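Local coordinates for Ice-binding protein 1 (Shewanella frigidimarina, PDB 6BG8) that anchors its bacterium to ice and inhibits ice-crystal growth, lowering the freezing point, the chain here being its C-terminal DUF3494 ice-binding domain, at residues A[1-6]-A[151-156]; A[181-186]-A[199-204]; A[108-113]-A[126-131]. All blocks are in the same frame, centred on the assembly; numbering follows the deposited sequence. Where two conformers were deposited one is given.

Contact 1: A[1-6]-A[151-156]. With SO4 (sulfate ion), chain C.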
loop_
_atom_site.group_PDB
_atom_site.type_symbol
_atom_site.label_atom_id
_atom_site.label_comp_id
_atom_site.label_asym_id
_atom_site.label_seq_id
_atom_site.Cartn_x
_atom_site.Cartn_y
_atom_site.Cartn_z
ATOM N N MET A 1 19.394 -15.115 4.293
ATOM C CA MET A 1 19.766 -13.935 3.526
ATOM C C MET A 1 18.602 -12.964 3.454
ATOM O O MET A 1 17.447 -13.344 3.673
ATOM C CB MET A 1 20.209 -14.314 2.110
ATOM C CG MET A 1 21.286 -15.371 2.059
ATOM S SD MET A 1 22.781 -14.855 2.927
ATOM C CE MET A 1 23.197 -13.391 1.994
ATOM N N ASN A 2 18.921 -11.715 3.140
ATOM C CA ASN A 2 17.895 -10.700 2.961
ATOM C C ASN A 2 16.925 -11.136 1.868
ATOM O O ASN A 2 17.367 -11.536 0.783
ATOM C CB ASN A 2 18.532 -9.368 2.583
ATOM C CG ASN A 2 17.629 -8.183 2.867
ATOM O OD1 ASN A 2 16.733 -8.247 3.722
ATOM N ND2 ASN A 2 17.879 -7.082 2.176
ATOM N N PRO A 3 15.615 -11.075 2.102
ATOM C CA PRO A 3 14.668 -11.373 1.020
ATOM C C PRO A 3 14.842 -10.408 -0.140
ATOM O O PRO A 3 15.233 -9.250 0.036
ATOM C CB PRO A 3 13.298 -11.193 1.687
ATOM C CG PRO A 3 13.559 -11.443 3.122
ATOM C CD PRO A 3 14.930 -10.909 3.396
ATOM N N LEU A 4 14.549 -10.903 -1.338
ATOM C CA LEU A 4 14.496 -10.060 -2.523
ATOM C C LEU A 4 13.161 -9.328 -2.551
ATOM O O LEU A 4 12.101 -9.949 -2.439
ATOM C CB LEU A 4 14.671 -10.905 -3.786
ATOM C CG LEU A 4 14.601 -10.157 -5.123
ATOM C CD1 LEU A 4 15.751 -9.151 -5.225
ATOM C CD2 LEU A 4 14.638 -11.134 -6.301
ATOM N N ALA A 5 13.213 -8.009 -2.654
ATOM C CA ALA A 5 11.977 -7.240 -2.719
ATOM C C ALA A 5 11.360 -7.357 -4.107
ATOM O O ALA A 5 12.069 -7.598 -5.092
ATOM C CB ALA A 5 12.246 -5.773 -2.392
ATOM N N PRO A 6 10.045 -7.183 -4.220
ATOM C CA PRO A 6 9.414 -7.189 -5.541
ATOM C C PRO A 6 9.816 -5.976 -6.360
ATOM O O PRO A 6 10.233 -4.940 -5.839
ATOM C CB PRO A 6 7.914 -7.150 -5.220
ATOM C CG PRO A 6 7.848 -6.442 -3.882
ATOM C CD PRO A 6 9.052 -6.994 -3.141
ATOM N N ASP A 151 18.881 -1.779 4.482
ATOM C CA ASP A 151 18.350 -2.506 3.336
ATOM C C ASP A 151 17.493 -3.701 3.729
ATOM O O ASP A 151 17.002 -4.405 2.839
ATOM C CB ASP A 151 19.495 -2.974 2.437
ATOM C CG ASP A 151 20.243 -1.825 1.798
ATOM O OD1 ASP A 151 19.663 -0.732 1.661
ATOM O OD2 ASP A 151 21.414 -2.023 1.427
ATOM N N SER A 152 17.300 -3.950 5.027
ATOM C CA SER A 152 16.573 -5.139 5.457
ATOM C C SER A 152 15.147 -5.135 4.924
ATOM O O SER A 152 14.417 -4.145 5.070
ATOM C CB SER A 152 16.549 -5.233 6.977
ATOM O OG SER A 152 17.826 -5.582 7.472
ATOM N N VAL A 153 14.745 -6.262 4.339
ATOM C CA VAL A 153 13.446 -6.416 3.689
ATOM C C VAL A 153 12.568 -7.311 4.554
ATOM O O VAL A 153 13.020 -8.354 5.045
ATOM C CB VAL A 153 13.591 -6.997 2.271
ATOM C CG1 VAL A 153 12.228 -7.463 1.742
ATOM C CG2 VAL A 153 14.186 -5.959 1.340
ATOM N N PHE A 154 11.317 -6.901 4.743
ATOM C CA PHE A 154 10.321 -7.654 5.497
ATOM C C PHE A 154 9.135 -7.914 4.580
ATOM O O PHE A 154 8.567 -6.972 4.028
ATOM C CB PHE A 154 9.838 -6.874 6.728
ATOM C CG PHE A 154 10.927 -6.480 7.684
ATOM C CD1 PHE A 154 11.823 -5.462 7.371
ATOM C CD2 PHE A 154 11.007 -7.078 8.929
ATOM C CE1 PHE A 154 12.814 -5.081 8.279
ATOM C CE2 PHE A 154 11.986 -6.700 9.840
ATOM C CZ PHE A 154 12.888 -5.695 9.505
ATOM N N ILE A 155 8.753 -9.181 4.428
ATOM C CA ILE A 155 7.598 -9.549 3.619
ATOM C C ILE A 155 6.664 -10.365 4.488
ATOM O O ILE A 155 7.071 -11.379 5.071
ATOM C CB ILE A 155 8.001 -10.330 2.362
ATOM C CG1 ILE A 155 8.805 -9.422 1.427
ATOM C CG2 ILE A 155 6.762 -10.882 1.653
ATOM C CD1 ILE A 155 9.490 -10.151 0.283
ATOM N N PHE A 156 5.423 -9.913 4.585
ATOM C CA PHE A 156 4.347 -10.643 5.240
ATOM C C PHE A 156 3.351 -11.044 4.171
ATOM O O PHE A 156 2.824 -10.185 3.458
ATOM C CB PHE A 156 3.684 -9.787 6.314
ATOM C CG PHE A 156 4.620 -9.401 7.408
ATOM C CD1 PHE A 156 5.412 -8.264 7.300
ATOM C CD2 PHE A 156 4.751 -10.203 8.529
ATOM C CE1 PHE A 156 6.303 -7.931 8.314
ATOM C CE2 PHE A 156 5.634 -9.876 9.530
ATOM C CZ PHE A 156 6.410 -8.742 9.421
HETATM S S SO4 C . 19.075 -12.845 7.330
HETATM O O1 SO4 C . 19.814 -12.293 6.202
HETATM O O2 SO4 C . 18.698 -14.234 7.094
HETATM O O3 SO4 C . 19.871 -12.617 8.526
HETATM O O4 SO4 C . 17.809 -12.196 7.574
#

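Contact 2: A[181-186]-A[199-204]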
loop_
_atom_site.group_PDB
_atom_site.type_symbol
_atom_site.label_atom_id
_atom_site.label_comp_id
_atom_site.label_asym_id
_atom_site.label_seq_id
_atom_site.Cartn_x
_atom_site.Cartn_y
_atom_site.Cartn_z
ATOM N N ASN A 181 10.874 -0.761 2.588
ATOM C CA ASN A 181 11.347 -2.136 2.474
ATOM C C ASN A 181 10.438 -3.142 3.172
ATOM O O ASN A 181 10.827 -4.305 3.328
ATOM C CB ASN A 181 12.774 -2.245 3.025
ATOM C CG ASN A 181 13.779 -1.463 2.196
ATOM O OD1 ASN A 181 13.616 -1.311 0.986
ATOM N ND2 ASN A 181 14.824 -0.965 2.842
ATOM N N ILE A 182 9.240 -2.735 3.589
ATOM C CA ILE A 182 8.269 -3.619 4.222
ATOM C C ILE A 182 7.121 -3.852 3.253
ATOM O O ILE A 182 6.637 -2.907 2.620
ATOM C CB ILE A 182 7.753 -3.018 5.542
ATOM C CG1 ILE A 182 8.928 -2.741 6.479
ATOM C CG2 ILE A 182 6.739 -3.952 6.188
ATOM C CD1 ILE A 182 8.577 -1.723 7.543
ATOM N N TYR A 183 6.667 -5.099 3.162
ATOM C CA TYR A 183 5.654 -5.499 2.185
ATOM C C TYR A 183 4.610 -6.375 2.851
ATOM O O TYR A 183 4.952 -7.320 3.568
ATOM C CB TYR A 183 6.297 -6.247 1.013
ATOM C CG TYR A 183 7.295 -5.401 0.267
ATOM C CD1 TYR A 183 8.622 -5.345 0.670
ATOM C CD2 TYR A 183 6.909 -4.646 -0.834
ATOM C CE1 TYR A 183 9.537 -4.558 0.001
ATOM C CE2 TYR A 183 7.813 -3.865 -1.512
ATOM C CZ TYR A 183 9.127 -3.821 -1.090
ATOM O OH TYR A 183 10.035 -3.035 -1.764
ATOM N N TRP A 184 3.342 -6.055 2.617
ATOM C CA TRP A 184 2.215 -6.796 3.154
ATOM C C TRP A 184 1.384 -7.294 1.984
ATOM O O TRP A 184 0.931 -6.495 1.164
ATOM C CB TRP A 184 1.345 -5.915 4.057
ATOM C CG TRP A 184 2.073 -5.268 5.190
ATOM C CD1 TRP A 184 2.667 -4.035 5.196
ATOM C CD2 TRP A 184 2.285 -5.822 6.493
ATOM N NE1 TRP A 184 3.239 -3.793 6.424
ATOM C CE2 TRP A 184 3.016 -4.877 7.236
ATOM C CE3 TRP A 184 1.921 -7.026 7.102
ATOM C CZ2 TRP A 184 3.399 -5.103 8.554
ATOM C CZ3 TRP A 184 2.304 -7.249 8.421
ATOM C CH2 TRP A 184 3.037 -6.293 9.126
ATOM N N ARG A 185 1.154 -8.601 1.924
ATOM C CA ARG A 185 0.383 -9.207 0.837
ATOM C C ARG A 185 -0.752 -10.001 1.460
ATOM O O ARG A 185 -0.498 -10.959 2.194
ATOM C CB ARG A 185 1.266 -10.124 -0.015
ATOM C CG ARG A 185 0.668 -10.606 -1.345
ATOM C CD ARG A 185 -0.414 -11.687 -1.185
ATOM N NE ARG A 185 0.036 -12.902 -0.502
ATOM C CZ ARG A 185 -0.610 -14.066 -0.559
ATOM N NH1 ARG A 185 -1.731 -14.176 -1.274
ATOM N NH2 ARG A 185 -0.143 -15.120 0.099
ATOM N N THR A 186 -1.994 -9.639 1.155
ATOM C CA THR A 186 -3.135 -10.402 1.647
ATOM C C THR A 186 -3.941 -10.932 0.473
ATOM O O THR A 186 -4.228 -10.190 -0.474
ATOM C CB THR A 186 -4.038 -9.564 2.571
ATOM O OG1 THR A 186 -4.535 -8.422 1.869
ATOM C CG2 THR A 186 -3.265 -9.109 3.810
ATOM N N SER A 199 3.234 1.066 8.764
ATOM C CA SER A 199 4.351 1.188 7.832
ATOM C C SER A 199 4.347 0.018 6.859
ATOM O O SER A 199 4.165 -1.130 7.271
ATOM C CB SER A 199 5.696 1.205 8.579
ATOM O OG SER A 199 5.936 2.478 9.152
ATOM N N GLY A 200 4.558 0.300 5.579
ATOM C CA GLY A 200 4.765 -0.747 4.593
ATOM C C GLY A 200 3.911 -0.571 3.351
ATOM O O GLY A 200 2.994 0.246 3.287
ATOM N N ASN A 201 4.241 -1.380 2.341
ATOM C CA ASN A 201 3.523 -1.392 1.071
ATOM C C ASN A 201 2.472 -2.492 1.119
ATOM O O ASN A 201 2.807 -3.680 1.154
ATOM C CB ASN A 201 4.483 -1.609 -0.095
ATOM C CG ASN A 201 5.586 -0.579 -0.134
ATOM O OD1 ASN A 201 5.387 0.532 -0.625
ATOM N ND2 ASN A 201 6.760 -0.932 0.399
ATOM N N VAL A 202 1.204 -2.102 1.081
ATOM C CA VAL A 202 0.102 -3.050 1.215
ATOM C C VAL A 202 -0.359 -3.471 -0.177
ATOM O O VAL A 202 -0.745 -2.625 -0.989
ATOM C CB VAL A 202 -1.053 -2.433 2.018
ATOM C CG1 VAL A 202 -2.206 -3.409 2.140
ATOM C CG2 VAL A 202 -0.571 -2.008 3.398
ATOM N N PHE A 203 -0.310 -4.772 -0.456
ATOM C CA PHE A 203 -0.859 -5.371 -1.676
ATOM C C PHE A 203 -2.012 -6.287 -1.268
ATOM O O PHE A 203 -1.820 -7.484 -1.031
ATOM C CB PHE A 203 0.212 -6.151 -2.441
ATOM C CG PHE A 203 1.284 -5.288 -3.038
ATOM C CD1 PHE A 203 2.296 -4.762 -2.238
ATOM C CD2 PHE A 203 1.300 -5.032 -4.407
ATOM C CE1 PHE A 203 3.295 -3.979 -2.791
ATOM C CE2 PHE A 203 2.293 -4.246 -4.964
ATOM C CZ PHE A 203 3.292 -3.723 -4.154
ATOM N N ALA A 204 -3.214 -5.717 -1.172
ATOM C CA ALA A 204 -4.407 -6.487 -0.845
ATOM C C ALA A 204 -5.072 -6.952 -2.131
ATOM O O ALA A 204 -5.292 -6.149 -3.043
ATOM C CB ALA A 204 -5.392 -5.651 -0.027
#

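Contact 3: A[108-113]-A[126-131]. With SO4 (sulfate ion), chain C.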
loop_
_atom_site.group_PDB
_atom_site.type_symbol
_atom_site.label_atom_id
_atom_site.label_comp_id
_atom_site.label_asym_id
_atom_site.label_seq_id
_atom_site.Cartn_x
_atom_site.Cartn_y
_atom_site.Cartn_z
ATOM N N PRO A 108 12.654 -15.722 -3.850
ATOM C CA PRO A 108 13.813 -16.278 -4.570
ATOM C C PRO A 108 15.088 -16.344 -3.745
ATOM O O PRO A 108 15.926 -17.217 -4.011
ATOM C CB PRO A 108 13.961 -15.332 -5.772
ATOM C CG PRO A 108 12.586 -14.805 -5.997
ATOM C CD PRO A 108 11.997 -14.650 -4.621
ATOM N N ASN A 109 15.260 -15.479 -2.741
ATOM C CA ASN A 109 16.533 -15.372 -2.031
ATOM C C ASN A 109 16.434 -15.637 -0.536
ATOM O O ASN A 109 17.439 -15.478 0.170
ATOM C CB ASN A 109 17.147 -13.988 -2.253
ATOM C CG ASN A 109 17.654 -13.808 -3.658
ATOM O OD1 ASN A 109 17.745 -14.777 -4.412
ATOM N ND2 ASN A 109 17.999 -12.576 -4.021
ATOM N N ALA A 110 15.274 -16.039 -0.024
ATOM C CA ALA A 110 15.149 -16.244 1.411
ATOM C C ALA A 110 14.167 -17.364 1.690
ATOM O O ALA A 110 13.178 -17.534 0.973
ATOM C CB ALA A 110 14.690 -14.967 2.127
ATOM N N ALA A 111 14.441 -18.113 2.757
ATOM C CA ALA A 111 13.559 -19.189 3.181
ATOM C C ALA A 111 12.366 -18.631 3.947
ATOM O O ALA A 111 12.479 -17.653 4.692
ATOM C CB ALA A 111 14.317 -20.193 4.053
ATOM N N THR A 112 11.217 -19.277 3.766
ATOM C CA THR A 112 9.972 -18.836 4.386
ATOM C C THR A 112 9.911 -19.198 5.870
ATOM O O THR A 112 10.252 -20.316 6.270
ATOM C CB THR A 112 8.788 -19.466 3.652
ATOM O OG1 THR A 112 8.912 -19.221 2.244
ATOM C CG2 THR A 112 7.488 -18.883 4.148
ATOM N N GLN A 113 9.456 -18.243 6.679
ATOM C CA GLN A 113 9.187 -18.425 8.098
ATOM C C GLN A 113 7.685 -18.374 8.349
ATOM O O GLN A 113 6.903 -17.908 7.512
ATOM C CB GLN A 113 9.878 -17.347 8.939
ATOM C CG GLN A 113 11.360 -17.210 8.687
ATOM C CD GLN A 113 11.989 -16.126 9.535
ATOM O OE1 GLN A 113 12.617 -15.203 9.011
ATOM N NE2 GLN A 113 11.821 -16.227 10.856
ATOM N N ARG A 126 14.193 -9.218 9.766
ATOM C CA ARG A 126 13.856 -9.296 8.354
ATOM C C ARG A 126 13.628 -10.743 7.935
ATOM O O ARG A 126 14.084 -11.694 8.581
ATOM C CB ARG A 126 14.954 -8.668 7.502
ATOM C CG ARG A 126 16.179 -9.524 7.365
ATOM C CD ARG A 126 17.391 -8.637 7.248
ATOM N NE ARG A 126 18.558 -9.350 6.757
ATOM C CZ ARG A 126 19.584 -8.760 6.160
ATOM N NH1 ARG A 126 19.578 -7.444 5.972
ATOM N NH2 ARG A 126 20.609 -9.493 5.740
ATOM N N GLY A 127 12.904 -10.906 6.845
ATOM C CA GLY A 127 12.588 -12.223 6.351
ATOM C C GLY A 127 11.237 -12.217 5.669
ATOM O O GLY A 127 10.644 -11.166 5.432
ATOM N N VAL A 128 10.773 -13.431 5.378
ATOM C CA VAL A 128 9.505 -13.710 4.711
ATOM C C VAL A 128 8.644 -14.500 5.680
ATOM O O VAL A 128 9.019 -15.611 6.079
ATOM C CB VAL A 128 9.701 -14.517 3.420
ATOM C CG1 VAL A 128 8.333 -14.849 2.794
ATOM C CG2 VAL A 128 10.596 -13.769 2.451
ATOM N N TYR A 129 7.485 -13.949 6.030
ATOM C CA TYR A 129 6.601 -14.540 7.026
ATOM C C TYR A 129 5.278 -14.885 6.366
ATOM O O TYR A 129 4.565 -13.992 5.893
ATOM C CB TYR A 129 6.398 -13.572 8.199
ATOM C CG TYR A 129 7.681 -13.257 8.920
ATOM C CD1 TYR A 129 8.494 -12.204 8.514
ATOM C CD2 TYR A 129 8.115 -14.043 9.982
ATOM C CE1 TYR A 129 9.675 -11.923 9.167
ATOM C CE2 TYR A 129 9.301 -13.763 10.646
ATOM C CZ TYR A 129 10.077 -12.700 10.231
ATOM O OH TYR A 129 11.264 -12.421 10.874
ATOM N N LYS A 130 4.955 -16.177 6.334
ATOM C CA LYS A 130 3.809 -16.687 5.589
ATOM C C LYS A 130 2.837 -17.391 6.524
ATOM O O LYS A 130 3.250 -18.097 7.452
ATOM C CB LYS A 130 4.266 -17.652 4.498
ATOM C CG LYS A 130 3.150 -18.151 3.589
ATOM C CD LYS A 130 3.729 -19.122 2.569
ATOM C CE LYS A 130 2.638 -19.853 1.784
ATOM N NZ LYS A 130 1.730 -18.912 1.062
ATOM N N THR A 131 1.545 -17.178 6.280
ATOM C CA THR A 131 0.490 -17.957 6.906
ATOM C C THR A 131 -0.680 -17.999 5.942
ATOM O O THR A 131 -0.881 -17.072 5.152
ATOM C CB THR A 131 0.035 -17.383 8.254
ATOM O OG1 THR A 131 -0.999 -18.216 8.814
ATOM C CG2 THR A 131 -0.497 -15.980 8.080
HETATM S S SO4 C . 19.075 -12.845 7.330
HETATM O O1 SO4 C . 19.814 -12.293 6.202
HETATM O O2 SO4 C . 18.698 -14.234 7.094
HETATM O O3 SO4 C . 19.871 -12.617 8.526
HETATM O O4 SO4 C . 17.809 -12.196 7.574
HETATM O O HOH W 1 12.820 -15.404 5.961
HETATM O O HOH W 2 13.154 -14.537 12.459
#

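Contact 1: A[1-6]-A[151-156]
Asn2 has CG anti to its backbone N, and this torsion (chi1 -159°) carries CG toward 151-153, where the amide bonds to Asp151 O and Val153 N, while Val153, with CG1 likewise anti to its own N (chi1 166°), presents one methyl to Pro3 and the other to Ala5. The segment 151-156 leads into strand 154-158 of the beta-solenoid characteristic of DUF3494 ice-binding domains, and the irregular N-terminal segment 1-6 runs across the side of it that carries Val153 and Ile155. Both ends of the Asn2 amide bind backbone atoms. OD1 accepts from Val153 N at 2.9 Å, the donor lying in the plane of the amide on a lone pair, with an N-H...O angle of 158°. From the same group ND2 donates to Asp151 O, also at 2.9 Å; here Asp151 O lies near the amide plane of Asn2, but the donor stands well above the plane of the accepting carbonyl. Two bonds of this kind fix the rotation of the carboxamide and engage polar backbone atoms just ahead of the strand. Beyond them the contact becomes apolar. Pro3 CB packs on Val153 CG1 at 3.9 Å, and Ala5 CB approaches the other branch, Val153 CG2, at 4.2 Å. Leu4 points away from the strand and rests on Phe101 of helix 84-103; Pro6 touches Phe101 and Leu102, so that the N-terminal segment bridges helix and solenoid. At its beginning, Met1 N is hydrogen-bonded to O2 of a sulfate ion, probably from the crystallisation liquor, at 3.0 Å. In the middle of segment 1-6, Pro3 CB lies 4.2 Å from Ile155 CD1; the same methyl lies 3.8 Å from Leu4 O, which also accepts a hydrogen bond from Asn107 ND2.

Contact 2: A[181-186]-A[199-204]
Tyr183 to Thr186 pair in parallel register with Asn201 to Ala204, the strand axes 4.7 Å apart and 13° from parallel, through backbone bonds such as Phe203 N to Trp184 O (2.7 Å). Asn201 ND2 donates to Ile182 O at 3.0 Å, and its backbone N reaches the same oxygen at 2.9 Å from the opposite face of the carbonyl plane. ND2 also sits over one face of the Tyr183 ring, 3.6 Å above the ring plane and offset toward the rim, the amide and ring planes 30° apart; Asn201 OD1 is held by Arg219. On the same side of the strands, Phe203 CE1 comes to the edge of the Tyr183 ring, 4.2 Å from CD2, and both rings touch Leu102 of helix 84-103. On the face of Trp184 and Val202, the indole, its CG anti to the carbonyl carbon (chi1 -56°), donates from NE1 to Ser199 O at 2.9 Å; NE1 lies on a lone pair of that oxygen, which lies close to the indole plane. The acceptor precedes Gly200, where the chain turns a corner. Phe156 stacks on Trp184, and Phe221 on Phe203. Such in-register pairing of successive coils, with a corner between faces, is typical of a parallel beta-solenoid.

Contact 3: A[108-113]-A[126-131]
Gln113 and Tyr129 lie side by side and point the same way, the amide and ring planes 46° apart. The closest approach of the two side chains is NE2 of Gln113 to CE2 of Tyr129, 3.5 Å, approaching the ring obliquely. CG of Gln113 is anti to the carbonyl carbon (chi1 -53°), and beyond it the chain is extended, carrying the amide out alongside the ring. Beneath these side chains the backbones are joined: Gln113 N donates to Val128 O at 2.7 Å, and Lys130 N to Gln113 O at 2.9 Å. On the other face of the pairing, Thr112 CG2 presses on Lys130 CB at 3.5 Å, a tight carbon contact, and Ala110 CB meets Val128 CG2. This is parallel pairing between strands 112-114 and 127-131 at one end of the beta-solenoid, and toward Ala111 the direct bonding gives way to solvent. A water donates to Ala111 O at 2.6 Å and to Gln113 OE1 at 3.1 Å while accepting from Val128 N at 2.9 Å, so it fills in the backbone link and also holds one end of the Gln113 amide. A second water takes a bond from Gln113 NE2, 2.7 Å away, and donates to Tyr129 OH, which is further engaged with Thr125 O. Farther out, Thr112 OG1 is hydrogen-bonded to Asp105 OD1. The Tyr129 ring meets Phe156 of the next strand, the planes nearly parallel. Strand 127-131 is bonded on its far side to strand 154-158, through Gly127 and Tyr129. In the conformer given, Arg126, just before it, reaches a sulfate ion through NE and NH2 and Asp149 through NH1; with a second conformer deposited, both are doubtful.

Overall arrangement
From the N terminus, segment 1-6 meets 151-156, so contact 1 closes a long loop of 144 residues that includes helix 84-103. Contact 3 is nested inside that loop and closes a short one of 12 residues, pairing strand 112-114 with 127-131. Contact 2 follows in series, after contact 1 has closed, and likewise encloses 12 residues. Strand 154-158 connects the three: it lies between 127-131 and 182-186, with Ile155 bonded to Tyr129 and Phe154 to Tyr183. Contacts 2 and 3 do not touch directly. Contact 1 ties the N-terminal segment to the solenoid, while contacts 2 and 3 join neighbouring coils, and a sulfate ion touches both contact 1 and contact 3.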